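Local coordinates for protein paenibacillus xanthan lyase (Paenibacillus, PDB 6F2P) that catalyses the eliminative removal of terminal mannosyl residues from the side chains of the polysaccharide xanthan, at residues 65-70 against 119-124; 777-782 against 804-809; 798-803 against 877-882; 937-942 against 1026-1031; 974-979 against 994-999. All coordinates share one frame; numbering follows the deposited sequence.

Contact 1 of 5, residues 65-70 against 119-124; sequences SDSTSI and QYQNWW
Two helix starts meet in the alpha-helical domain of this family 8 polysaccharide lyase: the turns leading into helices 68-85 and 123-141 are tied through the side chain of Gln121. Gln121 CB and CG run past the carbonyl of Ser65, with Gln121 CB 3.4 Å from Ser65 O. The chain then bends at chi2 (-131°), so CD stays near that oxygen while the amide swings toward the other turn. Gln121 NE2 comes to 3.7 Å from Asp66 OD1. Gln121 OE1 accepts two N-H groups, one from each segment: Ser67 N at 2.9 Å, in a nearly straight bond (164°), and Asn122 N, next along from Gln121, at 3.1 Å. Both donors stand above the carbonyl plane. Glutamine suits this post with a neutral acceptor on an arm long enough to bridge the turns. As caps, Asp66 OD1 takes Thr68 N at 3.0 Å and the Thr68 hydroxyl, and Asn122, the N-cap of the second helix, accepts Trp124 N on OD1. Tyr120 lies beside the Ser65 backbone, its hydroxyl bonded to Gly64 N. Small enough to enter between the turns, Ser67 donates from OG to Asn122 O at 2.7 Å, in the carbonyl plane and on a lone pair.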
# COMPACT_ATOMS: atom_id res chain seq x y z
N SER A 65 31.74 -31.32 -14.28
CA SER A 65 30.32 -31.28 -14.62
C SER A 65 29.46 -30.41 -13.71
O SER A 65 28.39 -29.95 -14.11
CB SER A 65 29.74 -32.70 -14.70
OG SER A 65 29.74 -33.30 -13.42
N ASP A 66 29.92 -30.20 -12.47
CA ASP A 66 29.24 -29.29 -11.55
C ASP A 66 30.10 -28.07 -11.24
O ASP A 66 31.14 -28.18 -10.59
CB ASP A 66 28.87 -30.00 -10.26
CG ASP A 66 27.93 -29.19 -9.39
OD1 ASP A 66 27.72 -27.99 -9.68
OD2 ASP A 66 27.39 -29.76 -8.42
N SER A 67 29.65 -26.90 -11.69
CA SER A 67 30.45 -25.68 -11.56
C SER A 67 30.50 -25.15 -10.12
O SER A 67 31.33 -24.29 -9.79
CB SER A 67 29.98 -24.59 -12.53
OG SER A 67 28.72 -24.05 -12.15
N THR A 68 29.63 -25.67 -9.25
CA THR A 68 29.66 -25.30 -7.83
C THR A 68 31.04 -25.58 -7.24
O THR A 68 31.50 -24.88 -6.35
CB THR A 68 28.61 -26.08 -7.04
OG1 THR A 68 27.32 -25.87 -7.63
CG2 THR A 68 28.59 -25.65 -5.59
N SER A 69 31.70 -26.62 -7.75
CA SER A 69 33.02 -26.98 -7.27
C SER A 69 34.03 -25.84 -7.39
O SER A 69 34.95 -25.73 -6.58
CB SER A 69 33.51 -28.23 -7.99
OG SER A 69 32.72 -29.35 -7.62
N ILE A 70 33.84 -24.98 -8.39
CA ILE A 70 34.67 -23.78 -8.52
C ILE A 70 34.59 -22.91 -7.26
O ILE A 70 35.61 -22.59 -6.64
CB ILE A 70 34.26 -22.94 -9.75
CG1 ILE A 70 34.35 -23.79 -11.03
CG2 ILE A 70 35.13 -21.69 -9.88
CD1 ILE A 70 35.75 -24.23 -11.36
N GLN A 119 33.38 -22.83 -19.35
CA GLN A 119 32.47 -22.51 -18.26
C GLN A 119 31.25 -23.41 -18.30
O GLN A 119 30.16 -22.99 -18.66
CB GLN A 119 32.05 -21.05 -18.32
CG GLN A 119 33.23 -20.10 -18.30
CD GLN A 119 32.84 -18.68 -18.64
OE1 GLN A 119 31.94 -18.11 -18.03
NE2 GLN A 119 33.51 -18.11 -19.64
N TYR A 120 31.47 -24.67 -17.94
CA TYR A 120 30.44 -25.69 -18.06
C TYR A 120 29.39 -25.52 -16.99
O TYR A 120 29.64 -24.95 -15.93
CB TYR A 120 31.07 -27.09 -18.00
CG TYR A 120 32.02 -27.29 -16.84
CD1 TYR A 120 31.55 -27.67 -15.59
CD2 TYR A 120 33.38 -27.10 -17.01
CE1 TYR A 120 32.42 -27.85 -14.53
CE2 TYR A 120 34.26 -27.28 -15.95
CZ TYR A 120 33.78 -27.66 -14.72
OH TYR A 120 34.65 -27.84 -13.67
N GLN A 121 28.19 -26.02 -17.29
CA GLN A 121 27.08 -25.97 -16.35
C GLN A 121 26.72 -24.54 -15.88
O GLN A 121 26.56 -23.63 -16.69
CB GLN A 121 27.34 -26.91 -15.17
CG GLN A 121 26.08 -27.48 -14.55
CD GLN A 121 26.06 -27.35 -13.04
OE1 GLN A 121 26.87 -26.61 -12.46
NE2 GLN A 121 25.15 -28.07 -12.40
N ASN A 122 26.60 -24.36 -14.56
CA ASN A 122 26.01 -23.15 -13.98
C ASN A 122 26.90 -21.89 -14.05
O ASN A 122 28.02 -21.88 -13.53
CB ASN A 122 25.55 -23.42 -12.55
CG ASN A 122 24.81 -22.25 -11.93
OD1 ASN A 122 24.45 -21.29 -12.60
ND2 ASN A 122 24.58 -22.33 -10.62
N TRP A 123 26.37 -20.84 -14.67
CA TRP A 123 27.14 -19.64 -14.95
C TRP A 123 27.59 -18.90 -13.69
O TRP A 123 28.67 -18.31 -13.65
CB TRP A 123 26.29 -18.68 -15.80
CG TRP A 123 25.16 -18.06 -15.01
CD1 TRP A 123 23.91 -18.59 -14.81
CD2 TRP A 123 25.18 -16.81 -14.32
NE1 TRP A 123 23.16 -17.74 -14.04
CE2 TRP A 123 23.91 -16.64 -13.72
CE3 TRP A 123 26.14 -15.81 -14.14
CZ2 TRP A 123 23.59 -15.51 -12.96
CZ3 TRP A 123 25.82 -14.69 -13.39
CH2 TRP A 123 24.55 -14.55 -12.81
N TRP A 124 26.76 -18.95 -12.67
CA TRP A 124 26.95 -18.14 -11.48
C TRP A 124 28.31 -18.38 -10.81
O TRP A 124 28.95 -17.45 -10.33
CB TRP A 124 25.81 -18.39 -10.50
CG TRP A 124 25.80 -17.44 -9.37
CD1 TRP A 124 25.18 -16.23 -9.33
CD2 TRP A 124 26.48 -17.60 -8.12
NE1 TRP A 124 25.42 -15.62 -8.12
CE2 TRP A 124 26.22 -16.44 -7.36
CE3 TRP A 124 27.28 -18.60 -7.57
CZ2 TRP A 124 26.72 -16.26 -6.08
CZ3 TRP A 124 27.78 -18.42 -6.29
CH2 TRP A 124 27.50 -17.25 -5.56

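Contact 2 of 5, residues 777-782 against 804-809; sequences ALTDTP and DDYVEF. With CA (calcium ion), chain D.
In Asp780 (chi1 -77°) and Asp805 (chi1 -87°) CG stands anti to the carbonyl carbon, and the two side chains cross at about a right angle, each bringing one carboxylate oxygen to a calcium ion. Asp780 OD1 binds the calcium ion at 2.5 Å and Asp805 OD2 at 2.6 Å; the metal offsets their repulsion, Asn801 adds a third oxygen, and Ala802 N donates to Asp805 OD2. Thr779 OG1, between N and carbonyl carbon (chi1 66°), donates to the anti lone pair of Asp780 OD1 at 2.9 Å and accepts from Tyr806 N at 3.3 Å. Beyond the site the chains pair as antiparallel strands at the edge of a five-stranded sheet in a beta-sandwich. Ala777 and Glu808 form a hydrogen-bonded pair, Glu808 N reaching Ala777 O at 2.7 Å, while Leu778 and Val807 form a non-hydrogen-bonded one. A small residue fits at Ala777, whose CB meets the Tyr806 ring edge in plane, 3.9 Å from CE1. Thr779 CG2 touches Tyr806 CE2, 3.4 Å away.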
# COMPACT_ATOMS: atom_id res chain seq x y z
N ALA A 777 -9.96 2.83 -17.76
CA ALA A 777 -9.90 1.57 -18.51
C ALA A 777 -9.84 1.85 -20.01
O ALA A 777 -10.39 2.84 -20.48
CB ALA A 777 -11.10 0.70 -18.19
N LEU A 778 -9.17 0.98 -20.76
CA LEU A 778 -9.00 1.19 -22.20
C LEU A 778 -8.50 -0.07 -22.92
O LEU A 778 -7.96 -0.98 -22.29
CB LEU A 778 -8.05 2.36 -22.48
CG LEU A 778 -6.55 2.13 -22.26
CD1 LEU A 778 -5.76 3.24 -22.91
CD2 LEU A 778 -6.22 2.05 -20.79
N THR A 779 -8.69 -0.10 -24.24
CA THR A 779 -8.24 -1.21 -25.07
C THR A 779 -7.11 -0.75 -25.97
O THR A 779 -6.27 -1.55 -26.41
CB THR A 779 -9.35 -1.71 -25.99
OG1 THR A 779 -9.69 -0.68 -26.93
CG2 THR A 779 -10.57 -2.08 -25.19
N ASP A 780 -7.12 0.54 -26.27
CA ASP A 780 -6.14 1.16 -27.15
C ASP A 780 -5.63 2.45 -26.52
O ASP A 780 -6.42 3.24 -25.99
CB ASP A 780 -6.78 1.44 -28.51
CG ASP A 780 -6.91 0.19 -29.35
OD1 ASP A 780 -7.89 -0.55 -29.15
OD2 ASP A 780 -6.03 -0.04 -30.22
N THR A 781 -4.33 2.67 -26.59
CA THR A 781 -3.74 3.88 -26.02
C THR A 781 -3.98 5.12 -26.88
O THR A 781 -3.63 5.15 -28.05
CB THR A 781 -2.23 3.71 -25.79
OG1 THR A 781 -2.01 2.64 -24.88
CG2 THR A 781 -1.64 4.99 -25.21
N PRO A 782 -4.60 6.15 -26.29
CA PRO A 782 -4.80 7.41 -27.00
C PRO A 782 -3.58 8.31 -26.88
O PRO A 782 -2.77 8.15 -25.97
CB PRO A 782 -5.98 8.03 -26.25
CG PRO A 782 -5.79 7.55 -24.85
CD PRO A 782 -5.21 6.16 -24.95
N ASP A 804 -15.97 -2.41 -30.54
CA ASP A 804 -15.90 -2.73 -29.11
C ASP A 804 -14.65 -2.21 -28.38
O ASP A 804 -14.52 -2.36 -27.17
CB ASP A 804 -16.14 -4.22 -28.85
CG ASP A 804 -17.58 -4.61 -29.07
OD1 ASP A 804 -18.46 -3.74 -28.92
OD2 ASP A 804 -17.83 -5.79 -29.40
N ASP A 805 -13.74 -1.59 -29.13
CA ASP A 805 -12.64 -0.85 -28.52
C ASP A 805 -13.23 0.34 -27.76
O ASP A 805 -14.19 0.96 -28.22
CB ASP A 805 -11.68 -0.32 -29.59
CG ASP A 805 -10.61 -1.32 -29.96
OD1 ASP A 805 -10.45 -2.35 -29.26
OD2 ASP A 805 -9.89 -1.06 -30.95
N TYR A 806 -12.65 0.64 -26.61
CA TYR A 806 -13.17 1.75 -25.82
C TYR A 806 -12.07 2.48 -25.06
O TYR A 806 -10.94 1.99 -24.95
CB TYR A 806 -14.24 1.26 -24.84
CG TYR A 806 -13.71 0.31 -23.79
CD1 TYR A 806 -13.22 0.79 -22.58
CD2 TYR A 806 -13.70 -1.06 -24.00
CE1 TYR A 806 -12.73 -0.06 -21.62
CE2 TYR A 806 -13.22 -1.92 -23.04
CZ TYR A 806 -12.73 -1.42 -21.85
OH TYR A 806 -12.25 -2.27 -20.89
N VAL A 807 -12.41 3.67 -24.57
CA VAL A 807 -11.60 4.39 -23.61
C VAL A 807 -12.56 4.91 -22.54
O VAL A 807 -13.58 5.51 -22.86
CB VAL A 807 -10.85 5.58 -24.24
CG1 VAL A 807 -9.94 6.25 -23.20
CG2 VAL A 807 -10.06 5.14 -25.45
N GLU A 808 -12.24 4.64 -21.28
CA GLU A 808 -13.14 4.99 -20.19
C GLU A 808 -12.46 6.03 -19.30
O GLU A 808 -11.35 5.81 -18.80
CB GLU A 808 -13.50 3.73 -19.40
CG GLU A 808 -14.47 3.94 -18.25
CD GLU A 808 -14.91 2.64 -17.61
OE1 GLU A 808 -16.04 2.19 -17.90
OE2 GLU A 808 -14.13 2.07 -16.81
N PHE A 809 -13.12 7.18 -19.14
CA PHE A 809 -12.56 8.28 -18.37
C PHE A 809 -13.24 8.40 -17.00
O PHE A 809 -14.34 7.89 -16.80
CB PHE A 809 -12.74 9.60 -19.11
CG PHE A 809 -12.18 9.61 -20.50
CD1 PHE A 809 -10.86 9.99 -20.72
CD2 PHE A 809 -12.97 9.29 -21.59
CE1 PHE A 809 -10.33 10.03 -22.01
CE2 PHE A 809 -12.46 9.33 -22.87
CZ PHE A 809 -11.14 9.70 -23.08
CA CA D . -7.81 -2.62 -30.49

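Contact 3 of 5, residues 798-803 against 877-882; sequences FNNNAV and LKTTGK. With CA (calcium ion), chain D.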
# COMPACT_ATOMS: atom_id res chain seq x y z
N PHE A 798 -7.97 9.11 -30.19
CA PHE A 798 -8.14 7.69 -29.94
C PHE A 798 -7.40 6.95 -31.03
O PHE A 798 -7.28 7.45 -32.15
CB PHE A 798 -9.62 7.30 -29.99
CG PHE A 798 -10.42 7.75 -28.80
CD1 PHE A 798 -10.01 8.83 -28.03
CD2 PHE A 798 -11.58 7.08 -28.44
CE1 PHE A 798 -10.75 9.25 -26.92
CE2 PHE A 798 -12.33 7.48 -27.34
CZ PHE A 798 -11.92 8.57 -26.58
N ASN A 799 -6.91 5.76 -30.72
CA ASN A 799 -6.23 4.93 -31.72
C ASN A 799 -6.96 3.61 -31.93
O ASN A 799 -6.38 2.65 -32.41
CB ASN A 799 -4.79 4.67 -31.31
CG ASN A 799 -3.92 5.88 -31.53
OD1 ASN A 799 -3.86 6.42 -32.63
ND2 ASN A 799 -3.25 6.33 -30.47
N ASN A 800 -8.24 3.61 -31.56
CA ASN A 800 -9.09 2.42 -31.62
C ASN A 800 -9.06 1.71 -32.96
O ASN A 800 -9.27 2.33 -34.01
CB ASN A 800 -10.52 2.79 -31.23
CG ASN A 800 -10.60 3.41 -29.84
OD1 ASN A 800 -9.67 4.11 -29.41
ND2 ASN A 800 -11.69 3.15 -29.13
N ASN A 801 -8.79 0.39 -32.91
CA ASN A 801 -8.59 -0.47 -34.07
C ASN A 801 -9.87 -1.02 -34.65
O ASN A 801 -9.99 -1.19 -35.85
CB ASN A 801 -7.77 -1.71 -33.70
CG ASN A 801 -6.40 -1.39 -33.19
OD1 ASN A 801 -6.00 -1.86 -32.13
ND2 ASN A 801 -5.66 -0.60 -33.96
N ALA A 802 -10.80 -1.37 -33.77
CA ALA A 802 -11.91 -2.22 -34.15
C ALA A 802 -13.14 -2.00 -33.28
O ALA A 802 -13.09 -1.27 -32.29
CB ALA A 802 -11.49 -3.68 -34.08
N VAL A 803 -14.24 -2.63 -33.66
CA VAL A 803 -15.48 -2.54 -32.91
C VAL A 803 -15.28 -3.04 -31.48
O VAL A 803 -14.47 -3.94 -31.25
CB VAL A 803 -16.61 -3.31 -33.65
CG1 VAL A 803 -17.86 -3.43 -32.80
CG2 VAL A 803 -16.92 -2.62 -34.96
N LEU A 877 -16.42 5.73 -23.95
CA LEU A 877 -16.73 5.88 -25.36
C LEU A 877 -16.28 4.64 -26.14
O LEU A 877 -15.08 4.36 -26.26
CB LEU A 877 -16.09 7.14 -25.93
CG LEU A 877 -16.72 8.50 -25.60
CD1 LEU A 877 -15.84 9.61 -26.10
CD2 LEU A 877 -18.12 8.64 -26.20
N LYS A 878 -17.26 3.90 -26.67
CA LYS A 878 -17.02 2.62 -27.29
C LYS A 878 -17.20 2.68 -28.80
O LYS A 878 -18.24 3.13 -29.29
CB LYS A 878 -17.96 1.57 -26.71
CG LYS A 878 -17.81 0.19 -27.33
CD LYS A 878 -18.84 -0.79 -26.80
CE LYS A 878 -20.25 -0.40 -27.22
NZ LYS A 878 -21.26 -1.40 -26.77
N THR A 879 -16.19 2.21 -29.53
CA THR A 879 -16.28 2.09 -30.98
C THR A 879 -17.35 1.06 -31.34
O THR A 879 -17.31 -0.07 -30.87
CB THR A 879 -14.94 1.67 -31.59
OG1 THR A 879 -13.94 2.64 -31.26
CG2 THR A 879 -15.04 1.56 -33.10
N THR A 880 -18.33 1.46 -32.15
CA THR A 880 -19.42 0.56 -32.52
C THR A 880 -19.46 0.32 -34.02
O THR A 880 -20.23 -0.52 -34.49
CB THR A 880 -20.80 1.09 -32.07
OG1 THR A 880 -21.01 2.40 -32.60
CG2 THR A 880 -20.89 1.15 -30.55
N GLY A 881 -18.63 1.04 -34.77
CA GLY A 881 -18.60 0.92 -36.21
C GLY A 881 -17.87 2.07 -36.87
O GLY A 881 -17.08 2.75 -36.22
N LYS A 882 -18.12 2.29 -38.16
CA LYS A 882 -17.44 3.37 -38.88
C LYS A 882 -18.16 3.77 -40.17
O LYS A 882 -18.78 2.95 -40.84
CB LYS A 882 -15.97 3.01 -39.19
CG LYS A 882 -15.78 1.90 -40.22
CD LYS A 882 -14.29 1.60 -40.48
CE LYS A 882 -13.63 2.65 -41.38
NZ LYS A 882 -14.27 2.78 -42.72
CA CA D . -7.81 -2.62 -30.49
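Three side-chain encounters, each with its own orientation, fix the loop 798-803 against the strand 877-882. Phe798 is buried; it crosses Leu877 at about a right angle and turns the edge of its ring to it: Phe798 CE2 lies 4.0 Å from Leu877 CB, near the ring plane, and Phe798 CZ lies 4.1 Å from Leu877 CD1. A flat ring and a branched aliphatic chain suit this place, for Leu893 of strand 891-900 touches both, so that they belong to the hydrophobic interior of a two-sheet beta-sandwich. Asn800 and Thr879 instead slide past each other in opposite directions, and Asn800 ND2 donates to Thr879 OG1 at 3.1 Å. That bond is bent (139° at the hydrogen), and the hydroxyl sits 26° out of the amide plane. Both residues are buried, so the bond gives Asn800 ND2 and Thr879 OG1 a partner at the margin of the core. Threonine also serves by its other branch, since Thr879 CG2 packs against the loop backbone, 3.5 Å from Ala802 O. Val803 lies along the backbone of Thr880 and Gly881, with Val803 CG2 3.9 Å from Thr880 O and 4.0 Å from Gly881 N. Between these footholds the loop bulges away from the strand and carries Asn801 to the calcium ion. Asn801 OD1 binds the calcium at 2.6 Å as a neutral ligand, beside the carboxylates of Asp780 and Asp805.

Contact 4 of 5, residues 937-942 against 1026-1031; sequences YIHDGN and NGYVVA
Asp940 OD1 is gripped by two backbone N-H groups. Val1029 N donates to Asp940 OD1 at 2.7 Å, from above the carboxylate plane (162° at the hydrogen); Asn942 N adds a weak bond. The other oxygen, OD2, forms a salt bridge with Lys945, so both ends of the buried carboxylate have partners. Aspartate suits the place because its short side chain takes Val1029 N past the last bridge, His939 with Val1030, while its backbone Asp940 N still bonds to Val1029 O at 3.2 Å. Further along, the ladder is regular and antiparallel. Ile938 N donates to Ala1031 O at 3.1 Å. In return, Ala1031 N donates to Ile938 O at 2.9 Å. Beside these bonds Ile938 CG1 packs on Ala1031 CB at 3.7 Å. At the turn, Tyr1028 presents its edge to the face of His939 in a T-shaped stack, centroids 5.6 Å apart and planes at 76°. Over one face of the tyrosine sits Asn942 CB, a CH-pi contact 3.7 Å from the Tyr1028 centroid. Asp936, just before Tyr937, and Asp1032, next after Ala1031, are ligands of a calcium ion: an antiparallel strand pair beside a calcium site, in the beta-sandwich of a golvesin C-terminal family domain.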
# COMPACT_ATOMS: atom_id res chain seq x y z
N TYR A 937 -58.75 24.88 -8.57
CA TYR A 937 -58.25 26.24 -8.74
C TYR A 937 -59.04 27.12 -7.78
O TYR A 937 -59.98 26.65 -7.15
CB TYR A 937 -58.45 26.72 -10.18
CG TYR A 937 -59.82 26.44 -10.76
CD1 TYR A 937 -60.87 27.32 -10.55
CD2 TYR A 937 -60.05 25.30 -11.51
CE1 TYR A 937 -62.12 27.07 -11.08
CE2 TYR A 937 -61.30 25.04 -12.05
CZ TYR A 937 -62.33 25.92 -11.83
OH TYR A 937 -63.58 25.66 -12.36
N ILE A 938 -58.66 28.39 -7.66
CA ILE A 938 -59.39 29.28 -6.77
C ILE A 938 -59.91 30.53 -7.49
O ILE A 938 -59.43 30.87 -8.57
CB ILE A 938 -58.55 29.67 -5.53
CG1 ILE A 938 -57.21 30.27 -5.93
CG2 ILE A 938 -58.33 28.46 -4.65
CD1 ILE A 938 -56.38 30.75 -4.76
N HIS A 939 -60.91 31.19 -6.90
CA HIS A 939 -61.46 32.41 -7.49
C HIS A 939 -61.94 33.42 -6.44
O HIS A 939 -62.20 33.05 -5.29
CB HIS A 939 -62.57 32.10 -8.52
CG HIS A 939 -63.78 31.44 -7.94
ND1 HIS A 939 -64.63 32.08 -7.05
CD2 HIS A 939 -64.32 30.21 -8.15
CE1 HIS A 939 -65.62 31.26 -6.73
NE2 HIS A 939 -65.45 30.13 -7.38
N ASP A 940 -62.03 34.69 -6.84
CA ASP A 940 -62.33 35.78 -5.91
C ASP A 940 -63.83 36.00 -5.71
O ASP A 940 -64.25 36.82 -4.89
CB ASP A 940 -61.67 37.09 -6.37
CG ASP A 940 -62.28 37.65 -7.65
OD1 ASP A 940 -62.72 36.86 -8.52
OD2 ASP A 940 -62.33 38.90 -7.77
N GLY A 941 -64.64 35.25 -6.46
CA GLY A 941 -66.08 35.33 -6.34
C GLY A 941 -66.64 36.62 -6.88
O GLY A 941 -67.69 37.09 -6.42
N ASN A 942 -65.95 37.19 -7.86
CA ASN A 942 -66.31 38.47 -8.48
C ASN A 942 -66.69 39.55 -7.47
O ASN A 942 -67.61 40.33 -7.70
CB ASN A 942 -67.44 38.30 -9.51
CG ASN A 942 -67.36 39.31 -10.65
OD1 ASN A 942 -66.72 40.36 -10.51
ND2 ASN A 942 -68.00 39.01 -11.77
N ASN A 1026 -63.40 43.09 -14.48
CA ASN A 1026 -64.78 43.10 -14.95
C ASN A 1026 -65.50 41.75 -14.86
O ASN A 1026 -66.59 41.58 -15.44
CB ASN A 1026 -64.85 43.68 -16.37
CG ASN A 1026 -64.07 42.86 -17.38
OD1 ASN A 1026 -64.04 41.63 -17.33
ND2 ASN A 1026 -63.43 43.55 -18.32
N GLY A 1027 -64.90 40.81 -14.14
CA GLY A 1027 -65.48 39.49 -13.96
C GLY A 1027 -64.74 38.68 -12.91
O GLY A 1027 -64.01 39.24 -12.07
N TYR A 1028 -64.91 37.37 -12.96
CA TYR A 1028 -64.28 36.47 -12.00
C TYR A 1028 -62.77 36.38 -12.21
O TYR A 1028 -62.29 36.26 -13.34
CB TYR A 1028 -64.89 35.07 -12.09
CG TYR A 1028 -66.21 34.92 -11.35
CD1 TYR A 1028 -66.24 34.70 -9.98
CD2 TYR A 1028 -67.42 35.00 -12.03
CE1 TYR A 1028 -67.44 34.57 -9.31
CE2 TYR A 1028 -68.62 34.87 -11.36
CZ TYR A 1028 -68.62 34.66 -10.00
OH TYR A 1028 -69.81 34.52 -9.31
N VAL A 1029 -62.02 36.43 -11.11
CA VAL A 1029 -60.56 36.29 -11.17
C VAL A 1029 -60.10 34.91 -10.69
O VAL A 1029 -60.26 34.57 -9.53
CB VAL A 1029 -59.86 37.40 -10.35
CG1 VAL A 1029 -58.34 37.22 -10.38
CG2 VAL A 1029 -60.25 38.77 -10.86
N VAL A 1030 -59.54 34.12 -11.60
CA VAL A 1030 -59.06 32.78 -11.27
C VAL A 1030 -57.55 32.75 -11.01
O VAL A 1030 -56.78 33.39 -11.72
CB VAL A 1030 -59.42 31.77 -12.41
CG1 VAL A 1030 -58.65 30.46 -12.26
CG2 VAL A 1030 -60.92 31.52 -12.45
N ALA A 1031 -57.15 32.01 -9.98
CA ALA A 1031 -55.74 31.76 -9.70
C ALA A 1031 -55.47 30.25 -9.72
O ALA A 1031 -56.14 29.50 -9.02
CB ALA A 1031 -55.34 32.35 -8.34

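Contact 5 of 5, residues 974-979 against 994-999; sequences RATNVP and NQQGNG
The inner half of this contact is built from the buried residues Gln995, Arg974 and Val978. Gln995 N donates to Ala975 O at 3.1 Å, in the carbonyl plane, and Gln995 O meets the first part of the Arg974 side chain, 3.2 Å from Arg974 CG. Arginine's aliphatic stem suits this spot, while its charged end leads away. Extended beyond CG, the Gln995 chain crosses Val978 at about a right angle; Val978 CG2 lies 3.6 Å from Gln995 OE1, and Gln995 NE2 donates to Val1030 O, so the long amide is fixed inside the fold. Toward solvent lie partly exposed Thr976 and Gln996 and exposed Asn994, and the polar contact is weaker: Asn994 OD1 takes a weak bond from Gln996 N, at 3.4 Å. Thr976 runs alongside Asn994, its OG1 turned to Asn1026. Residues 974-977, with the first residues of strand 978-984, and the loop between strands 987-993 and 1003-1010 lie where the chain passes between the sheets of a beta-sandwich.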
# COMPACT_ATOMS: atom_id res chain seq x y z
N ARG A 974 -65.57 35.07 -16.68
CA ARG A 974 -64.25 35.50 -16.24
C ARG A 974 -63.97 36.96 -16.58
O ARG A 974 -64.49 37.50 -17.55
CB ARG A 974 -63.16 34.62 -16.86
CG ARG A 974 -62.68 33.50 -15.97
CD ARG A 974 -63.74 32.44 -15.80
NE ARG A 974 -63.22 31.27 -15.10
CZ ARG A 974 -63.98 30.29 -14.62
NH1 ARG A 974 -65.29 30.35 -14.76
NH2 ARG A 974 -63.42 29.26 -13.99
N ALA A 975 -63.13 37.60 -15.76
CA ALA A 975 -62.61 38.92 -16.06
C ALA A 975 -61.72 38.87 -17.30
O ALA A 975 -61.03 37.88 -17.55
CB ALA A 975 -61.84 39.47 -14.87
N THR A 976 -61.74 39.95 -18.08
CA THR A 976 -60.96 40.03 -19.31
C THR A 976 -59.68 40.84 -19.09
O THR A 976 -58.81 40.90 -19.97
CB THR A 976 -61.77 40.69 -20.45
OG1 THR A 976 -62.17 42.01 -20.07
CG2 THR A 976 -63.01 39.88 -20.76
N ASN A 977 -59.58 41.45 -17.92
CA ASN A 977 -58.49 42.37 -17.63
C ASN A 977 -57.82 42.08 -16.29
O ASN A 977 -57.63 42.97 -15.47
CB ASN A 977 -59.01 43.82 -17.66
CG ASN A 977 -60.15 44.06 -16.68
OD1 ASN A 977 -60.88 43.13 -16.32
ND2 ASN A 977 -60.31 45.30 -16.25
N VAL A 978 -57.46 40.82 -16.08
CA VAL A 978 -56.81 40.43 -14.83
C VAL A 978 -55.38 40.94 -14.80
O VAL A 978 -54.56 40.54 -15.63
CB VAL A 978 -56.82 38.90 -14.66
CG1 VAL A 978 -56.23 38.52 -13.30
CG2 VAL A 978 -58.23 38.37 -14.81
N PRO A 979 -55.07 41.83 -13.84
CA PRO A 979 -53.71 42.36 -13.71
C PRO A 979 -52.77 41.35 -13.04
O PRO A 979 -53.08 40.82 -11.98
CB PRO A 979 -53.89 43.59 -12.81
CG PRO A 979 -55.09 43.28 -12.00
CD PRO A 979 -55.99 42.44 -12.87
N ASN A 994 -56.53 37.93 -20.24
CA ASN A 994 -57.95 37.70 -20.51
C ASN A 994 -58.36 36.26 -20.18
O ASN A 994 -58.19 35.35 -21.00
CB ASN A 994 -58.26 38.03 -21.97
CG ASN A 994 -59.72 37.87 -22.30
OD1 ASN A 994 -60.55 37.69 -21.41
ND2 ASN A 994 -60.05 37.93 -23.59
N GLN A 995 -58.91 36.08 -18.99
CA GLN A 995 -59.18 34.75 -18.44
C GLN A 995 -60.46 34.08 -18.93
O GLN A 995 -60.80 32.99 -18.47
CB GLN A 995 -59.15 34.77 -16.91
CG GLN A 995 -57.76 34.75 -16.33
CD GLN A 995 -57.77 34.72 -14.82
OE1 GLN A 995 -58.81 34.87 -14.20
NE2 GLN A 995 -56.60 34.53 -14.23
N GLN A 996 -61.19 34.73 -19.83
CA GLN A 996 -62.31 34.04 -20.46
C GLN A 996 -61.86 33.43 -21.78
O GLN A 996 -62.56 33.48 -22.79
CB GLN A 996 -63.53 34.96 -20.62
CG GLN A 996 -63.29 36.22 -21.43
CD GLN A 996 -64.56 37.01 -21.65
OE1 GLN A 996 -65.29 37.33 -20.70
NE2 GLN A 996 -64.85 37.32 -22.91
N GLY A 997 -60.67 32.84 -21.76
CA GLY A 997 -60.05 32.26 -22.93
C GLY A 997 -58.68 31.69 -22.60
O GLY A 997 -58.09 32.04 -21.57
N ASN A 998 -58.18 30.82 -23.46
CA ASN A 998 -56.87 30.18 -23.28
C ASN A 998 -56.69 29.49 -21.93
O ASN A 998 -55.65 29.60 -21.28
CB ASN A 998 -55.74 31.19 -23.51
CG ASN A 998 -55.80 31.83 -24.88
OD1 ASN A 998 -55.84 33.06 -25.01
ND2 ASN A 998 -55.82 31.00 -25.93
N GLY A 999 -57.72 28.76 -21.50
CA GLY A 999 -57.64 28.01 -20.26
C GLY A 999 -57.09 26.62 -20.52
O GLY A 999 -57.19 26.10 -21.63

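How the contacts relate
The five contacts fall into three places. Contact 1 stands alone in the helical domain, its centre about 50 Å from that of contact 2 and about 109 Å from that of contact 4, which lies on the far side of the chain's centre. Contacts 2 and 3, with centres about 9 Å apart, share one calcium ion; their segments alternate along the chain, and Asp805 O probably accepts from Thr879 N at 2.7 Å, joining neighbouring strands of one sheet. The centres of contacts 4 and 5 are likewise about 9 Å apart, 5 being nested within the loop that 4 closes. Gly1027 N packs against Ala975 CB at 3.4 Å. About 47 Å separates the nearest atoms of contacts 2 and 4.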